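Local coordinates for protein transcriptional regulator, AsnC family (Agrobacterium tumefaciens str. C58, PDB 3I4P) that probably binds specific DNA sequences as an oligomeric transcriptional regulator, with calcium bound to its ligand-binding domain, at residues V63-S68 against V108-I113; S87-V92 against K121-K126. All coordinates share one frame; numbering follows the deposited sequence.

Contact 1: residues V63-S68 against V108-I113; sequences VTVFVS and VVVPDI
Val63 and Val110 face each other as an antiparallel hydrogen-bonded pair, with Val63 N giving its hydrogen to Val110 O at 2.8 Å and Val110 N returning one to Val63 O at 3.0 Å. Val65 and Val108 repeat the scheme: Val65 N to Val108 O and Val108 N to Val65 O are each 2.8 Å. Between them Thr64 and Val109 form a non-hydrogen-bonded pair, where the backbones meet through CA-H...O contacts instead: Val109 CA lies 3.2 Å from Val63 O. That carbonyl therefore receives both an N-H and a C-H. The segments 63-68 and 108-110 run at 149° to each other, antiparallel with a marked twist.

Most of the side-chain packing falls on the face carrying Val63, Val65, Val108 and Val110. The closest meeting of branches is diagonal: Val67 CG2 comes within 3.7 Å of Val108 CG2, and the two side chains cross at a slant. On the other face Thr64 and Val109 stand abreast with their branches directed alike, Thr64 OG1 being 3.9 Å from Val109 CG1. These are the first and third strands of the ferredoxin-like βαββαβ domain of Lrp/AsnC regulators, central neighbours in a sheet of order 2-3-1-4. The valine face is covered by helix 113-126, where Tyr116 packs on Val65 and Val67, and Phe119 on Val108; the Thr64 face meets a second subunit, whose Tyr96 packs on Thr64.

Beyond Val110 the chain leaves the sheet. With Val63 CG1 anti to the backbone N (chi1 171°), CG2 falls beside that N and touches Pro111 O at 3.4 Å, an oxygen that also accepts a hydrogen bond from Lys62 NZ. Asp112 then takes the N-cap position of the following helix, its OD1 accepting from Ala115 N.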
loop_
_atom_site.group_PDB
_atom_site.type_symbol
_atom_site.label_atom_id
_atom_site.label_comp_id
_atom_site.label_asym_id
_atom_site.label_seq_id
_atom_site.Cartn_x
_atom_site.Cartn_y
_atom_site.Cartn_z
ATOM N N VAL A 63 -26.774 5.622 -5.092
ATOM C CA VAL A 63 -25.367 5.481 -4.659
ATOM C C VAL A 63 -24.850 4.110 -5.116
ATOM O O VAL A 63 -25.521 3.089 -4.964
ATOM C CB VAL A 63 -25.182 5.677 -3.132
ATOM C CG1 VAL A 63 -23.729 5.308 -2.702
ATOM C CG2 VAL A 63 -25.556 7.123 -2.710
ATOM N N THR A 64 -23.675 4.121 -5.729
ATOM C CA THR A 64 -22.912 2.925 -6.051
ATOM C C THR A 64 -21.707 2.817 -5.100
ATOM O O THR A 64 -20.967 3.765 -4.891
ATOM C CB THR A 64 -22.371 2.961 -7.518
ATOM O OG1 THR A 64 -23.469 2.952 -8.431
ATOM C CG2 THR A 64 -21.496 1.776 -7.800
ATOM N N VAL A 65 -21.521 1.627 -4.552
ATOM C CA VAL A 65 -20.411 1.305 -3.691
ATOM C C VAL A 65 -19.706 0.118 -4.340
ATOM O O VAL A 65 -20.347 -0.853 -4.725
ATOM C CB VAL A 65 -20.927 0.866 -2.314
ATOM C CG1 VAL A 65 -19.755 0.718 -1.351
ATOM C CG2 VAL A 65 -21.989 1.836 -1.835
ATOM N N PHE A 66 -18.396 0.191 -4.443
ATOM C CA PHE A 66 -17.592 -0.938 -4.907
ATOM C C PHE A 66 -16.955 -1.571 -3.690
ATOM O O PHE A 66 -16.156 -0.928 -2.986
ATOM C CB PHE A 66 -16.524 -0.498 -5.929
ATOM C CG PHE A 66 -17.074 -0.362 -7.304
ATOM C CD1 PHE A 66 -17.186 -1.471 -8.121
ATOM C CD2 PHE A 66 -17.566 0.862 -7.747
ATOM C CE1 PHE A 66 -17.736 -1.355 -9.416
ATOM C CE2 PHE A 66 -18.110 0.984 -8.986
ATOM C CZ PHE A 66 -18.191 -0.130 -9.836
ATOM N N VAL A 67 -17.328 -2.821 -3.436
ATOM C CA VAL A 67 -16.897 -3.488 -2.244
ATOM C C VAL A 67 -15.811 -4.480 -2.615
ATOM O O VAL A 67 -16.066 -5.412 -3.365
ATOM C CB VAL A 67 -18.093 -4.188 -1.514
ATOM C CG1 VAL A 67 -17.681 -4.617 -0.153
ATOM C CG2 VAL A 67 -19.306 -3.274 -1.460
ATOM N N SER A 68 -14.597 -4.260 -2.112
ATOM C CA SER A 68 -13.459 -5.179 -2.295
ATOM C C SER A 68 -13.281 -6.176 -1.124
ATOM O O SER A 68 -13.061 -5.772 0.024
ATOM C CB SER A 68 -12.172 -4.365 -2.417
ATOM O OG SER A 68 -12.204 -3.504 -3.538
ATOM N N VAL A 108 -22.470 -2.512 -5.548
ATOM C CA VAL A 108 -23.654 -2.467 -4.683
ATOM C C VAL A 108 -24.344 -1.142 -4.942
ATOM O O VAL A 108 -23.678 -0.118 -5.095
ATOM C CB VAL A 108 -23.252 -2.605 -3.151
ATOM C CG1 VAL A 108 -24.432 -2.272 -2.190
ATOM C CG2 VAL A 108 -22.650 -4.011 -2.877
ATOM N N VAL A 109 -25.670 -1.168 -5.021
ATOM C CA VAL A 109 -26.467 0.070 -5.159
ATOM C C VAL A 109 -27.472 0.208 -3.969
ATOM O O VAL A 109 -28.118 -0.763 -3.529
ATOM C CB VAL A 109 -27.158 0.168 -6.564
ATOM C CG1 VAL A 109 -26.075 0.179 -7.720
ATOM C CG2 VAL A 109 -28.117 -0.966 -6.763
ATOM N N VAL A 110 -27.565 1.443 -3.466
ATOM C CA VAL A 110 -28.343 1.810 -2.287
ATOM C C VAL A 110 -28.678 3.313 -2.438
ATOM O O VAL A 110 -28.065 4.004 -3.269
ATOM C CB VAL A 110 -27.557 1.533 -0.947
ATOM C CG1 VAL A 110 -27.463 0.028 -0.653
ATOM C CG2 VAL A 110 -26.172 2.180 -0.952
ATOM N N PRO A 111 -29.644 3.830 -1.635
ATOM C CA PRO A 111 -29.950 5.285 -1.681
ATOM C C PRO A 111 -28.906 6.185 -1.008
ATOM O O PRO A 111 -28.724 7.338 -1.425
ATOM C CB PRO A 111 -31.286 5.395 -0.938
ATOM C CG PRO A 111 -31.331 4.158 -0.062
ATOM C CD PRO A 111 -30.653 3.083 -0.864
ATOM N N ASP A 112 -28.238 5.671 0.020
ATOM C CA ASP A 112 -27.372 6.513 0.869
ATOM C C ASP A 112 -26.400 5.682 1.717
ATOM O O ASP A 112 -26.486 4.452 1.726
ATOM C CB ASP A 112 -28.207 7.464 1.752
ATOM C CG ASP A 112 -29.296 6.750 2.572
ATOM O OD1 ASP A 112 -29.127 5.578 2.981
ATOM O OD2 ASP A 112 -30.344 7.401 2.824
ATOM N N ILE A 113 -25.485 6.369 2.410
ATOM C CA ILE A 113 -24.512 5.744 3.299
ATOM C C ILE A 113 -25.194 4.877 4.374
ATOM O O ILE A 113 -24.782 3.749 4.597
ATOM C CB ILE A 113 -23.545 6.824 3.938
ATOM C CG1 ILE A 113 -22.495 7.256 2.927
ATOM C CG2 ILE A 113 -22.847 6.340 5.206
ATOM C CD1 ILE A 113 -21.772 8.587 3.342
#

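Contact 2: residues S87-V92 against K121-K126; sequences SEFPEV and KRMIAK
Phe89 directs its ring tip at the backbone of helix 113-126, with CZ 3.6 Å from Met123 CA and also 3.6 Å from Lys126 CD; both approach the ring obliquely. Phe89 CE1 is 4.1 Å from Arg122 CB and CE2 4.2 Å from Met123 CG, both on one side of the ring plane, with Lys126 CD on the other. The ring of Phe119 makes an edge-to-face pair with Phe89.

The Arg122 guanidinium is engaged at its edge, where Glu91 OE2 lies near the plane, 2.9 Å from NH2. This salt bridge uses a single oxygen and a single nitrogen, and the carboxylate and guanidinium planes are 33° apart. The Glu91 chain bends at chi2 (88°), which sets CD to one side of an extended course, while Arg122 bends at chi3 (-47°), which places NE.

The 87-92 segment is the link from helix 76-88 to strand 92-98 in the first β-α-β unit of the Lrp/AsnC domain, and a type I turn, closed by Val92 N to Phe89 O at 3.1 Å, reverses the chain there. Both helices pack on the same side of the sheet. Selenomethionine Met123 carries its SE end away from Phe89, and its side chain packs on Leu106 of strand 104-110. Glu91 OE2 has a second partner, Tyr151 OH of a second subunit, whereas Glu91 OE1 is buried with no polar partner in the model.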
loop_
_atom_site.group_PDB
_atom_site.type_symbol
_atom_site.label_atom_id
_atom_site.label_comp_id
_atom_site.label_asym_id
_atom_site.label_seq_id
_atom_site.Cartn_x
_atom_site.Cartn_y
_atom_site.Cartn_z
ATOM N N SER A 87 -24.639 -13.544 -3.808
ATOM C CA SER A 87 -25.475 -13.406 -5.015
ATOM C C SER A 87 -26.950 -13.180 -4.731
ATOM O O SER A 87 -27.637 -12.568 -5.547
ATOM C CB SER A 87 -25.333 -14.617 -5.941
ATOM O OG SER A 87 -24.087 -14.569 -6.589
ATOM N N GLU A 88 -27.443 -13.660 -3.591
ATOM C CA GLU A 88 -28.869 -13.524 -3.307
ATOM C C GLU A 88 -29.231 -12.061 -2.993
ATOM O O GLU A 88 -30.383 -11.691 -3.144
ATOM C CB GLU A 88 -29.341 -14.465 -2.171
ATOM C CG GLU A 88 -29.487 -15.967 -2.562
ATOM C CD GLU A 88 -29.440 -16.937 -1.327
ATOM O OE1 GLU A 88 -30.025 -16.603 -0.260
ATOM O OE2 GLU A 88 -28.806 -18.032 -1.412
ATOM N N PHE A 89 -28.274 -11.242 -2.558
ATOM C CA PHE A 89 -28.612 -9.882 -2.136
ATOM C C PHE A 89 -29.007 -9.116 -3.368
ATOM O O PHE A 89 -28.231 -9.055 -4.348
ATOM C CB PHE A 89 -27.461 -9.160 -1.413
ATOM C CG PHE A 89 -27.190 -9.673 -0.029
ATOM C CD1 PHE A 89 -27.908 -9.178 1.065
ATOM C CD2 PHE A 89 -26.221 -10.645 0.186
ATOM C CE1 PHE A 89 -27.670 -9.665 2.339
ATOM C CE2 PHE A 89 -25.972 -11.144 1.468
ATOM C CZ PHE A 89 -26.704 -10.662 2.544
ATOM N N PRO A 90 -30.211 -8.521 -3.338
ATOM C CA PRO A 90 -30.662 -7.732 -4.502
ATOM C C PRO A 90 -29.821 -6.463 -4.764
ATOM O O PRO A 90 -29.731 -6.015 -5.906
ATOM C CB PRO A 90 -32.109 -7.384 -4.168
ATOM C CG PRO A 90 -32.403 -7.951 -2.803
ATOM C CD PRO A 90 -31.194 -8.568 -2.237
ATOM N N GLU A 91 -29.187 -5.932 -3.714
ATOM C CA GLU A 91 -28.306 -4.808 -3.833
ATOM C C GLU A 91 -26.980 -5.161 -4.486
ATOM O O GLU A 91 -26.306 -4.256 -4.908
ATOM C CB GLU A 91 -27.981 -4.150 -2.478
ATOM C CG GLU A 91 -29.182 -3.652 -1.737
ATOM C CD GLU A 91 -29.822 -4.714 -0.823
ATOM O OE1 GLU A 91 -29.458 -5.917 -0.888
ATOM O OE2 GLU A 91 -30.719 -4.321 -0.041
ATOM N N VAL A 92 -26.591 -6.430 -4.547
ATOM C CA VAL A 92 -25.319 -6.777 -5.190
ATOM C C VAL A 92 -25.646 -6.973 -6.668
ATOM O O VAL A 92 -26.237 -8.003 -7.074
ATOM C CB VAL A 92 -24.679 -8.048 -4.598
ATOM C CG1 VAL A 92 -23.400 -8.437 -5.381
ATOM C CG2 VAL A 92 -24.470 -7.863 -3.091
ATOM N N LYS A 121 -24.180 -4.753 7.261
ATOM C CA LYS A 121 -24.472 -5.553 8.468
ATOM C C LYS A 121 -25.190 -6.852 8.138
ATOM O O LYS A 121 -24.931 -7.860 8.797
ATOM C CB LYS A 121 -25.344 -4.839 9.512
ATOM C CG LYS A 121 -24.914 -3.458 10.019
ATOM C CD LYS A 121 -23.641 -3.459 10.830
ATOM C CE LYS A 121 -23.759 -2.478 12.037
ATOM N NZ LYS A 121 -24.717 -1.357 11.809
ATOM N N ARG A 122 -26.117 -6.822 7.179
ATOM C CA ARG A 122 -26.817 -8.044 6.789
ATOM C C ARG A 122 -25.873 -9.011 6.088
ATOM O O ARG A 122 -25.895 -10.196 6.374
ATOM C CB ARG A 122 -28.045 -7.771 5.909
ATOM C CG ARG A 122 -29.188 -7.063 6.617
ATOM C CD ARG A 122 -30.470 -6.923 5.765
ATOM N NE ARG A 122 -30.225 -6.445 4.390
ATOM C CZ ARG A 122 -30.262 -5.163 3.992
ATOM N NH1 ARG A 122 -30.533 -4.154 4.845
ATOM N NH2 ARG A 122 -29.997 -4.874 2.717
HETATM N N MSE A 123 -25.024 -8.497 5.210
HETATM C CA MSE A 123 -24.040 -9.309 4.473
HETATM C C MSE A 123 -23.089 -10.017 5.416
HETATM O O MSE A 123 -22.860 -11.231 5.297
HETATM C CB MSE A 123 -23.205 -8.463 3.485
HETATM C CG MSE A 123 -22.304 -9.322 2.543
HETATM SE SE MSE A 123 -21.197 -8.338 1.283
HETATM C CE MSE A 123 -19.952 -7.584 2.527
ATOM N N ILE A 124 -22.552 -9.252 6.362
ATOM C CA ILE A 124 -21.505 -9.738 7.226
ATOM C C ILE A 124 -22.073 -10.720 8.285
ATOM O O ILE A 124 -21.332 -11.549 8.812
ATOM C CB ILE A 124 -20.696 -8.510 7.820
ATOM C CG1 ILE A 124 -19.194 -8.708 7.665
ATOM C CG2 ILE A 124 -21.102 -8.191 9.241
ATOM C CD1 ILE A 124 -18.728 -8.717 6.239
ATOM N N ALA A 125 -23.376 -10.653 8.577
ATOM C CA ALA A 125 -24.017 -11.663 9.446
ATOM C C ALA A 125 -23.993 -13.037 8.773
ATOM O O ALA A 125 -23.879 -14.050 9.436
ATOM C CB ALA A 125 -25.469 -11.272 9.813
ATOM N N LYS A 126 -24.059 -13.044 7.447
ATOM C CA LYS A 126 -24.222 -14.258 6.654
ATOM C C LYS A 126 -22.924 -14.851 6.104
ATOM O O LYS A 126 -22.943 -15.978 5.621
ATOM C CB LYS A 126 -25.147 -13.963 5.459
ATOM C CG LYS A 126 -26.631 -14.138 5.745
ATOM C CD LYS A 126 -27.464 -13.451 4.652
ATOM C CE LYS A 126 -28.721 -14.236 4.294
ATOM N NZ LYS A 126 -29.411 -14.760 5.497
#

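Overall arrangement
From the N terminus, the chain leaves the DNA-binding region and enters the sheet at 63-68, passes through helix 76-88 to 87-92, goes out along strand 92-98 and returns along strand 104-110 to 108-113, and runs along helix 113-126 through 121-126. Contact 1 closes a loop of 39 intervening residues and contact 2 one of 28. Their segments alternate, so the loops cross and neither nests in the other. Contact 1 joins two central strands, and contact 2 joins the turn after the first helix of the domain to the second helix. They meet directly: Val109 N lies 3.2 Å from Glu91 O, a probable hydrogen bond, and Val110 CG1 packs on Glu91 CG. Both also touch the second subunit.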